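Local structure of UBX domain-containing protein 7 (Homo sapiens, 5X3P) at residues A[11-16]-A[34-39]; A[44-49]-A[77-82]. The protein links a subset of neddylated cullin-RING ubiquitin ligases to the segregase p97, which its UBX domain, the part described here, binds, and so regulates turnover of ubiquitinated substrates. The protein carries 1 engineered substitution. All coordinates share one frame; numbering follows the deposited sequence.

Contact 1 (A[11-16]-A[34-39])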
ATOM      1  N   LEU A  11       3.882  -5.075  -4.548  1.00 12.06           N
ATOM      2  CA  LEU A  11       2.565  -4.650  -5.013  1.00 12.35           C
ATOM      3  C   LEU A  11       2.034  -5.654  -6.035  1.00 13.69           C
ATOM      4  O   LEU A  11       2.721  -6.014  -6.995  1.00 15.35           O
ATOM      5  CB  LEU A  11       2.629  -3.254  -5.626  1.00 18.31           C
ATOM      6  CG  LEU A  11       3.328  -2.199  -4.780  1.00 18.29           C
ATOM      7  CD1 LEU A  11       3.340  -0.877  -5.539  1.00 20.07           C
ATOM      8  CD2 LEU A  11       2.626  -2.043  -3.430  1.00 23.98           C
ATOM      9  N   ARG A  12       0.820  -6.140  -5.807  1.00 17.75           N
ATOM     10  CA  ARG A  12       0.232  -7.156  -6.672  1.00 17.48           C
ATOM     11  C   ARG A  12      -0.993  -6.539  -7.342  1.00 20.68           C
ATOM     12  O   ARG A  12      -2.026  -6.354  -6.694  1.00 17.41           O
ATOM     13  CB  ARG A  12      -0.167  -8.375  -5.846  1.00 15.26           C
ATOM     14  CG  ARG A  12       0.984  -9.043  -5.100  1.00 19.91           C
ATOM     15  CD  ARG A  12       1.756  -9.991  -6.008  1.00 27.87           C
ATOM     16  NE  ARG A  12       0.868 -11.000  -6.576  1.00 37.93           N
ATOM     17  CZ  ARG A  12       0.494 -12.107  -5.941  1.00 42.93           C
ATOM     18  NH1 ARG A  12       0.934 -12.352  -4.711  1.00 41.82           N
ATOM     19  NH2 ARG A  12      -0.324 -12.970  -6.534  1.00 47.60           N
ATOM     20  N   TYR A  13      -0.859  -6.178  -8.619  1.00 20.10           N
ATOM     21  CA  TYR A  13      -1.945  -5.519  -9.356  1.00 19.46           C
ATOM     22  C   TYR A  13      -2.907  -6.556  -9.910  1.00 19.28           C
ATOM     23  O   TYR A  13      -2.507  -7.697 -10.162  1.00 26.01           O
ATOM     24  CB  TYR A  13      -1.368  -4.626 -10.460  1.00 24.11           C
ATOM     25  CG  TYR A  13      -0.506  -3.477  -9.950  1.00 21.01           C
ATOM     26  CD1 TYR A  13      -1.081  -2.299  -9.482  1.00 22.77           C
ATOM     27  CD2 TYR A  13       0.882  -3.563  -9.958  1.00 19.77           C
ATOM     28  CE1 TYR A  13      -0.287  -1.235  -9.027  1.00 21.86           C
ATOM     29  CE2 TYR A  13       1.680  -2.515  -9.510  1.00 20.65           C
ATOM     30  CZ  TYR A  13       1.091  -1.359  -9.045  1.00 23.10           C
ATOM     31  OH  TYR A  13       1.894  -0.331  -8.598  1.00 24.66           O
ATOM     32  N   PRO A  14      -4.194  -6.191 -10.101  1.00 26.65           N
ATOM     33  CA  PRO A  14      -5.125  -7.296 -10.347  1.00 25.54           C
ATOM     34  C   PRO A  14      -5.021  -7.882 -11.762  1.00 29.55           C
ATOM     35  O   PRO A  14      -5.646  -8.911 -12.018  1.00 32.54           O
ATOM     36  CB  PRO A  14      -6.496  -6.650 -10.130  1.00 22.17           C
ATOM     37  CG  PRO A  14      -6.303  -5.241 -10.590  1.00 24.62           C
ATOM     38  CD  PRO A  14      -4.859  -4.877 -10.210  1.00 23.46           C
ATOM     39  N   ASP A  15      -4.262  -7.248 -12.655  1.00 30.40           N
ATOM     40  CA  ASP A  15      -4.021  -7.829 -13.977  1.00 30.14           C
ATOM     41  C   ASP A  15      -2.899  -8.883 -13.923  1.00 30.85           C
ATOM     42  O   ASP A  15      -2.663  -9.611 -14.899  1.00 29.31           O
ATOM     43  CB  ASP A  15      -3.722  -6.742 -15.021  1.00 34.54           C
ATOM     44  CG  ASP A  15      -2.532  -5.865 -14.646  1.00 39.48           C
ATOM     45  OD1 ASP A  15      -2.018  -5.989 -13.515  1.00 38.76           O
ATOM     46  OD2 ASP A  15      -2.111  -5.044 -15.492  1.00 42.51           O
ATOM     47  N   GLY A  16      -2.231  -8.978 -12.769  1.00 25.43           N
ATOM     48  CA  GLY A  16      -1.159  -9.946 -12.566  1.00 22.32           C
ATOM     49  C   GLY A  16       0.227  -9.331 -12.607  1.00 18.11           C
ATOM     50  O   GLY A  16       1.237 -10.019 -12.407  1.00 23.34           O
ATOM     51  N   LYS A  34      -0.751   7.212  -3.685  1.00 13.64           N
ATOM     52  CA  LYS A  34      -0.434   8.014  -4.866  1.00 21.61           C
ATOM     53  C   LYS A  34       0.430   7.245  -5.860  1.00 22.12           C
ATOM     54  O   LYS A  34       0.275   7.391  -7.067  1.00 22.33           O
ATOM     55  CB  LYS A  34       0.248   9.338  -4.475  1.00 21.58           C
ATOM     56  CG  LYS A  34      -0.713  10.445  -3.992  1.00 27.90           C
ATOM     57  CD  LYS A  34       0.038  11.728  -3.532  1.00 49.10           C
ATOM     58  CE  LYS A  34       0.917  12.352  -4.635  1.00 50.57           C
ATOM     59  NZ  LYS A  34       2.337  11.865  -4.635  1.00 48.18           N
ATOM     60  N   HIS A  35       1.344   6.419  -5.361  1.00 25.65           N
ATOM     61  CA  HIS A  35       2.141   5.601  -6.265  1.00 19.13           C
ATOM     62  C   HIS A  35       1.269   4.655  -7.074  1.00 19.77           C
ATOM     63  O   HIS A  35       1.453   4.501  -8.284  1.00 19.98           O
ATOM     64  CB  HIS A  35       3.202   4.793  -5.530  1.00 19.30           C
ATOM     65  CG  HIS A  35       3.984   3.903  -6.441  1.00 18.36           C
ATOM     66  ND1 HIS A  35       4.967   4.383  -7.279  1.00 18.06           N
ATOM     67  CD2 HIS A  35       3.887   2.575  -6.694  1.00 20.69           C
ATOM     68  CE1 HIS A  35       5.467   3.384  -7.983  1.00 21.69           C
ATOM     69  NE2 HIS A  35       4.832   2.273  -7.646  1.00 17.35           N
ATOM     70  N   VAL A  36       0.319   4.003  -6.407  1.00 18.71           N
ATOM     71  CA  VAL A  36      -0.570   3.074  -7.101  1.00 17.69           C
ATOM     72  C   VAL A  36      -1.482   3.814  -8.089  1.00 18.32           C
ATOM     73  O   VAL A  36      -1.800   3.304  -9.165  1.00 20.93           O
ATOM     74  CB  VAL A  36      -1.380   2.223  -6.088  1.00 19.76           C
ATOM     75  CG1 VAL A  36      -2.467   1.435  -6.785  1.00 15.31           C
ATOM     76  CG2 VAL A  36      -0.433   1.279  -5.333  1.00 13.86           C
ATOM     77  N   GLN A  37      -1.887   5.023  -7.710  1.00 16.76           N
ATOM     78  CA  GLN A  37      -2.677   5.899  -8.573  1.00 26.61           C
ATOM     79  C   GLN A  37      -1.922   6.248  -9.859  1.00 28.48           C
ATOM     80  O   GLN A  37      -2.485   6.219 -10.957  1.00 27.22           O
ATOM     81  CB  GLN A  37      -3.025   7.172  -7.804  1.00 29.47           C
ATOM     82  CG  GLN A  37      -4.183   7.960  -8.360  1.00 34.18           C
ATOM     83  CD  GLN A  37      -4.890   8.730  -7.256  1.00 36.88           C
ATOM     84  OE1 GLN A  37      -5.972   8.329  -6.785  1.00 31.81           O
ATOM     85  NE2 GLN A  37      -4.268   9.831  -6.813  1.00 33.52           N
ATOM     86  N   SER A  38      -0.639   6.565  -9.730  1.00 31.10           N
ATOM     87  CA  SER A  38       0.166   6.892 -10.908  1.00 35.28           C
ATOM     88  C   SER A  38       0.346   5.676 -11.819  1.00 37.85           C
ATOM     89  O   SER A  38       0.677   5.827 -12.994  1.00 39.05           O
ATOM     90  CB  SER A  38       1.536   7.434 -10.504  1.00 34.62           C
ATOM     91  OG  SER A  38       2.445   6.360 -10.326  1.00 36.22           O
ATOM     92  N   LYS A  39       0.130   4.474 -11.283  1.00 30.91           N
ATOM     93  CA  LYS A  39       0.258   3.249 -12.076  1.00 28.53           C
ATOM     94  C   LYS A  39      -1.068   2.874 -12.721  1.00 31.86           C
ATOM     95  O   LYS A  39      -1.210   1.780 -13.284  1.00 30.45           O
ATOM     96  CB  LYS A  39       0.764   2.073 -11.225  1.00 28.00           C
ATOM     97  CG  LYS A  39       2.201   2.222 -10.721  1.00 30.18           C
ATOM     98  CD  LYS A  39       3.202   2.296 -11.868  1.00 35.47           C
ATOM     99  CE  LYS A  39       4.617   2.464 -11.334  1.00 41.35           C
ATOM    100  NZ  LYS A  39       5.559   2.912 -12.397  1.00 48.10           N
TER
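Y13 lays its hydroxyl against the base of the K39 side chain, OH lying 3.3 Å from CG of K39, while CB of K39 comes in obliquely on the ring. The rest of the lysine bends off at its second torsion (chi2 -62°) and leaves only this aliphatic root in the contact. On the next turn back, V36 CG1 meets the rim of the Y13 ring near its plane, 4.1 Å from CE1. Beside the tyrosine, L11 puts methyl CD1 at the edge of the imidazole of H35, 3.7 Å from CD2. The first torsion of H35 sets CG anti to the backbone N (chi1 177°), and from there the CD2 edge of the ring meets that methyl.

The polar ends in this otherwise apolar meeting are held from a second shell. E19 pairs with both, one carboxylate oxygen bonding to the Y13 hydroxyl and the other to NE2 of H35; its charge would probably stabilise a protonated imidazole. After Y13 the chain turns (type I, Y13 to G16).

Further out, Y41 meets the Y13 ring and also touches V36. L11 also touches I21 and V77 of the adjoining strands. The C-terminal part of helix 29-38 packs over the end of strand 6-12, which has strands 18-24 and 74-81 as its neighbours in the sheet, as in the ubiquitin-like beta-grasp fold.

Contact 2 (A[44-49]-A[77-82]); sequences ERFELL and VFVQER
L48 fills the dip between V77 and V79 on the face turned to the helix: its CB lies 3.6 Å from CG1 of V77, and its CD2 lies 3.8 Å from CG2 of V79. Next along, CB of F46 touches CG1 of V79 at 4.0 Å, and the phenyl ring slants across E81. The opposite face has another fit. L49 crosses the Q80 side chain at about a right angle and sets its fork against the amide, CD1 3.5 Å from OE1 and CD2 3.6 Å from NE2.

Past the paired strands, R82 extends across to the other strand. Its guanidinium lies flat against E47, with CB of E47 3.7 Å from CZ and over the centre of one face. Its NE bonds to the carbonyl O of N43 and its NH1 to the S58 hydroxyl. Replacing R82 by an alanine would probably uncover E47 CB and leave the N43 carbonyl and the S58 hydroxyl without their guanidinium partner. In the backbone, R82 N donates to R45 O almost straight, 2.7 Å away, prolonging the antiparallel pairing in which E47 faces Q80 and L49 faces F78. A water bridges E47 OE2 and E81 O, and R45 NE makes a long salt bridge to E81 OE2.

Strand 46-50 is thus fastened to one side of strand 74-81, whose other side pairs with strand 6-12. L48 and V79 carry on into helix 29-38 at V36, and E47 and L49 reach K56 on strand 55-56.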
ATOM      1  N   GLU A  44     -10.312   6.288  -5.942  1.00 24.76           N
ATOM      2  CA  GLU A  44     -11.777   6.285  -6.028  1.00 29.19           C
ATOM      3  C   GLU A  44     -12.350   4.948  -6.494  1.00 22.30           C
ATOM      4  O   GLU A  44     -13.514   4.650  -6.238  1.00 24.65           O
ATOM      5  CB  GLU A  44     -12.299   7.427  -6.926  1.00 35.10           C
ATOM      6  CG  GLU A  44     -11.234   8.165  -7.739  1.00 45.77           C
ATOM      7  CD  GLU A  44     -10.298   9.008  -6.875  1.00 54.99           C
ATOM      8  OE1 GLU A  44     -10.792   9.675  -5.941  1.00 58.56           O
ATOM      9  OE2 GLU A  44      -9.069   8.979  -7.117  1.00 54.21           O
ATOM     10  N   ARG A  45     -11.534   4.145  -7.173  1.00 18.20           N
ATOM     11  CA  ARG A  45     -11.987   2.869  -7.743  1.00 21.91           C
ATOM     12  C   ARG A  45     -11.268   1.650  -7.131  1.00 20.93           C
ATOM     13  O   ARG A  45     -11.810   0.531  -7.153  1.00 19.00           O
ATOM     14  CB  ARG A  45     -11.794   2.862  -9.276  1.00 23.01           C
ATOM     15  CG  ARG A  45     -12.391   1.646  -9.985  1.00 31.75           C
ATOM     16  CD  ARG A  45     -12.038   1.607 -11.483  1.00 41.28           C
ATOM     17  NE  ARG A  45     -12.628   0.454 -12.163  1.00 44.31           N
ATOM     18  CZ  ARG A  45     -13.339   0.531 -13.285  1.00 49.22           C
ATOM     19  NH1 ARG A  45     -13.550   1.711 -13.858  1.00 50.82           N
ATOM     20  NH2 ARG A  45     -13.838  -0.570 -13.839  1.00 50.58           N
ATOM     21  N   PHE A  46     -10.061   1.867  -6.600  1.00 21.29           N
ATOM     22  CA  PHE A  46      -9.240   0.774  -6.046  1.00 18.60           C
ATOM     23  C   PHE A  46      -8.823   1.033  -4.603  1.00 20.64           C
ATOM     24  O   PHE A  46      -8.711   2.187  -4.177  1.00 22.12           O
ATOM     25  CB  PHE A  46      -7.990   0.542  -6.901  1.00 19.88           C
ATOM     26  CG  PHE A  46      -8.299   0.134  -8.313  1.00 19.77           C
ATOM     27  CD1 PHE A  46      -8.492   1.096  -9.300  1.00 15.74           C
ATOM     28  CD2 PHE A  46      -8.429  -1.206  -8.647  1.00 16.87           C
ATOM     29  CE1 PHE A  46      -8.804   0.722 -10.611  1.00 22.44           C
ATOM     30  CE2 PHE A  46      -8.751  -1.595  -9.948  1.00 21.34           C
ATOM     31  CZ  PHE A  46      -8.935  -0.635 -10.938  1.00 24.18           C
ATOM     32  N   GLU A  47      -8.602  -0.040  -3.845  1.00 15.61           N
ATOM     33  CA  GLU A  47      -8.159   0.081  -2.454  1.00 15.39           C
ATOM     34  C   GLU A  47      -6.986  -0.871  -2.264  1.00 15.03           C
ATOM     35  O   GLU A  47      -6.735  -1.740  -3.123  1.00 15.06           O
ATOM     36  CB  GLU A  47      -9.282  -0.274  -1.490  1.00 15.96           C
ATOM     37  CG  GLU A  47      -9.859  -1.695  -1.665  1.00 16.47           C
ATOM     38  CD  GLU A  47     -10.979  -1.966  -0.684  1.00 20.69           C
ATOM     39  OE1 GLU A  47     -10.813  -1.616   0.500  1.00 20.52           O
ATOM     40  OE2 GLU A  47     -12.028  -2.504  -1.090  1.00 24.02           O
ATOM     41  N   LEU A  48      -6.250  -0.714  -1.174  1.00 14.72           N
ATOM     42  CA  LEU A  48      -5.075  -1.544  -0.957  1.00 14.38           C
ATOM     43  C   LEU A  48      -5.366  -2.464   0.227  1.00 14.67           C
ATOM     44  O   LEU A  48      -5.983  -2.045   1.207  1.00 15.46           O
ATOM     45  CB  LEU A  48      -3.841  -0.670  -0.691  1.00 16.43           C
ATOM     46  CG  LEU A  48      -3.676   0.449  -1.726  1.00 19.45           C
ATOM     47  CD1 LEU A  48      -2.604   1.444  -1.301  1.00 21.93           C
ATOM     48  CD2 LEU A  48      -3.345  -0.142  -3.080  1.00 15.82           C
ATOM     49  N   LEU A  49      -4.951  -3.721   0.119  1.00 15.24           N
ATOM     50  CA  LEU A  49      -5.101  -4.688   1.204  1.00 18.07           C
ATOM     51  C   LEU A  49      -3.764  -5.363   1.397  1.00 15.36           C
ATOM     52  O   LEU A  49      -3.162  -5.783   0.421  1.00 16.06           O
ATOM     53  CB  LEU A  49      -6.144  -5.748   0.855  1.00 18.75           C
ATOM     54  CG  LEU A  49      -7.602  -5.402   1.151  1.00 30.49           C
ATOM     55  CD1 LEU A  49      -8.196  -4.576   0.026  1.00 36.88           C
ATOM     56  CD2 LEU A  49      -8.438  -6.661   1.401  1.00 29.16           C
ATOM     57  N   VAL A  77       1.112  -6.094  -0.881  1.00 12.96           N
ATOM     58  CA  VAL A  77      -0.076  -5.251  -0.958  1.00 13.19           C
ATOM     59  C   VAL A  77      -0.849  -5.605  -2.222  1.00 14.09           C
ATOM     60  O   VAL A  77      -0.323  -5.466  -3.336  1.00 13.76           O
ATOM     61  CB  VAL A  77       0.282  -3.752  -0.997  1.00 12.83           C
ATOM     62  CG1 VAL A  77      -0.999  -2.903  -1.018  1.00 15.38           C
ATOM     63  CG2 VAL A  77       1.136  -3.356   0.210  1.00 12.56           C
ATOM     64  N   PHE A  78      -2.090  -6.059  -2.048  1.00 14.34           N
ATOM     65  CA  PHE A  78      -2.973  -6.313  -3.183  1.00 15.75           C
ATOM     66  C   PHE A  78      -3.753  -5.064  -3.553  1.00 22.42           C
ATOM     67  O   PHE A  78      -4.366  -4.431  -2.699  1.00 18.35           O
ATOM     68  CB  PHE A  78      -3.936  -7.442  -2.848  1.00 17.76           C
ATOM     69  CG  PHE A  78      -3.251  -8.745  -2.625  1.00 22.89           C
ATOM     70  CD1 PHE A  78      -2.903  -9.544  -3.706  1.00 22.39           C
ATOM     71  CD2 PHE A  78      -2.916  -9.167  -1.341  1.00 26.16           C
ATOM     72  CE1 PHE A  78      -2.243 -10.753  -3.513  1.00 24.68           C
ATOM     73  CE2 PHE A  78      -2.251 -10.380  -1.142  1.00 26.73           C
ATOM     74  CZ  PHE A  78      -1.917 -11.169  -2.224  1.00 24.19           C
ATOM     75  N   VAL A  79      -3.723  -4.712  -4.829  1.00 21.22           N
ATOM     76  CA  VAL A  79      -4.558  -3.636  -5.333  1.00 22.10           C
ATOM     77  C   VAL A  79      -5.872  -4.265  -5.803  1.00 22.13           C
ATOM     78  O   VAL A  79      -5.879  -5.079  -6.726  1.00 23.56           O
ATOM     79  CB  VAL A  79      -3.849  -2.879  -6.479  1.00 17.89           C
ATOM     80  CG1 VAL A  79      -4.689  -1.713  -6.966  1.00 17.13           C
ATOM     81  CG2 VAL A  79      -2.494  -2.391  -6.017  1.00 15.26           C
ATOM     82  N   GLN A  80      -6.976  -3.910  -5.144  1.00 15.61           N
ATOM     83  CA  GLN A  80      -8.286  -4.501  -5.438  1.00 19.09           C
ATOM     84  C   GLN A  80      -9.237  -3.431  -5.912  1.00 20.63           C
ATOM     85  O   GLN A  80      -9.135  -2.281  -5.492  1.00 17.94           O
ATOM     86  CB  GLN A  80      -8.895  -5.111  -4.181  1.00 23.54           C
ATOM     87  CG  GLN A  80      -8.303  -6.419  -3.754  1.00 34.83           C
ATOM     88  CD  GLN A  80      -9.006  -6.976  -2.539  1.00 41.60           C
ATOM     89  OE1 GLN A  80     -10.088  -6.515  -2.159  1.00 41.24           O
ATOM     90  NE2 GLN A  80      -8.393  -7.972  -1.916  1.00 48.83           N
ATOM     91  N   GLU A  81     -10.191  -3.822  -6.746  1.00 18.66           N
ATOM     92  CA  GLU A  81     -11.254  -2.913  -7.153  1.00 21.75           C
ATOM     93  C   GLU A  81     -12.240  -2.800  -5.988  1.00 24.50           C
ATOM     94  O   GLU A  81     -12.578  -3.820  -5.356  1.00 22.22           O
ATOM     95  CB  GLU A  81     -11.959  -3.472  -8.394  1.00 23.68           C
ATOM     96  CG  GLU A  81     -12.778  -2.458  -9.173  1.00 34.42           C
ATOM     97  CD  GLU A  81     -13.355  -3.041 -10.459  1.00 35.99           C
ATOM     98  OE1 GLU A  81     -14.590  -3.201 -10.534  1.00 37.93           O
ATOM     99  OE2 GLU A  81     -12.565  -3.342 -11.381  1.00 39.79           O
ATOM    100  N   ARG A  82     -12.688  -1.582  -5.676  1.00 17.94           N
ATOM    101  CA  ARG A  82     -13.652  -1.408  -4.578  1.00 21.29           C
ATOM    102  C   ARG A  82     -14.988  -2.098  -4.879  1.00 28.42           C
ATOM    103  O   ARG A  82     -15.317  -2.372  -6.042  1.00 25.89           O
ATOM    104  CB  ARG A  82     -13.858   0.079  -4.248  1.00 21.55           C
ATOM    105  CG  ARG A  82     -12.578   0.772  -3.785  1.00 17.39           C
ATOM    106  CD  ARG A  82     -12.813   2.236  -3.457  1.00 18.74           C
ATOM    107  NE  ARG A  82     -11.581   2.877  -2.986  1.00 16.60           N
ATOM    108  CZ  ARG A  82     -11.203   2.932  -1.718  1.00 18.25           C
ATOM    109  NH1 ARG A  82     -11.965   2.378  -0.788  1.00 19.36           N
ATOM    110  NH2 ARG A  82     -10.060   3.525  -1.388  1.00 17.55           N
TER
HETATM  111  O   HOH W   1     -12.547  -4.697  -2.725  1.00 34.23           O

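In the fold
The two contacts illustrate how a beta-grasp core is closed from two directions: contact 1 seats the helix on the sheet, and contact 2 pairs two of its strands. Their centres lie about 8 Å apart. Strands 6-12 and 74-81 join them directly, R12 N approaching V77 O at 2.8 Å and R12 O approaching V79 N at 3.0 Å, both probable hydrogen bonds. V36 is shared ground, since it touches residues of both. Contact 1 closes along the chain before contact 2 opens. Strand 46-50 leads into the loop carrying the Phe-Pro-Arg signature that engages p97 in related UBX domains.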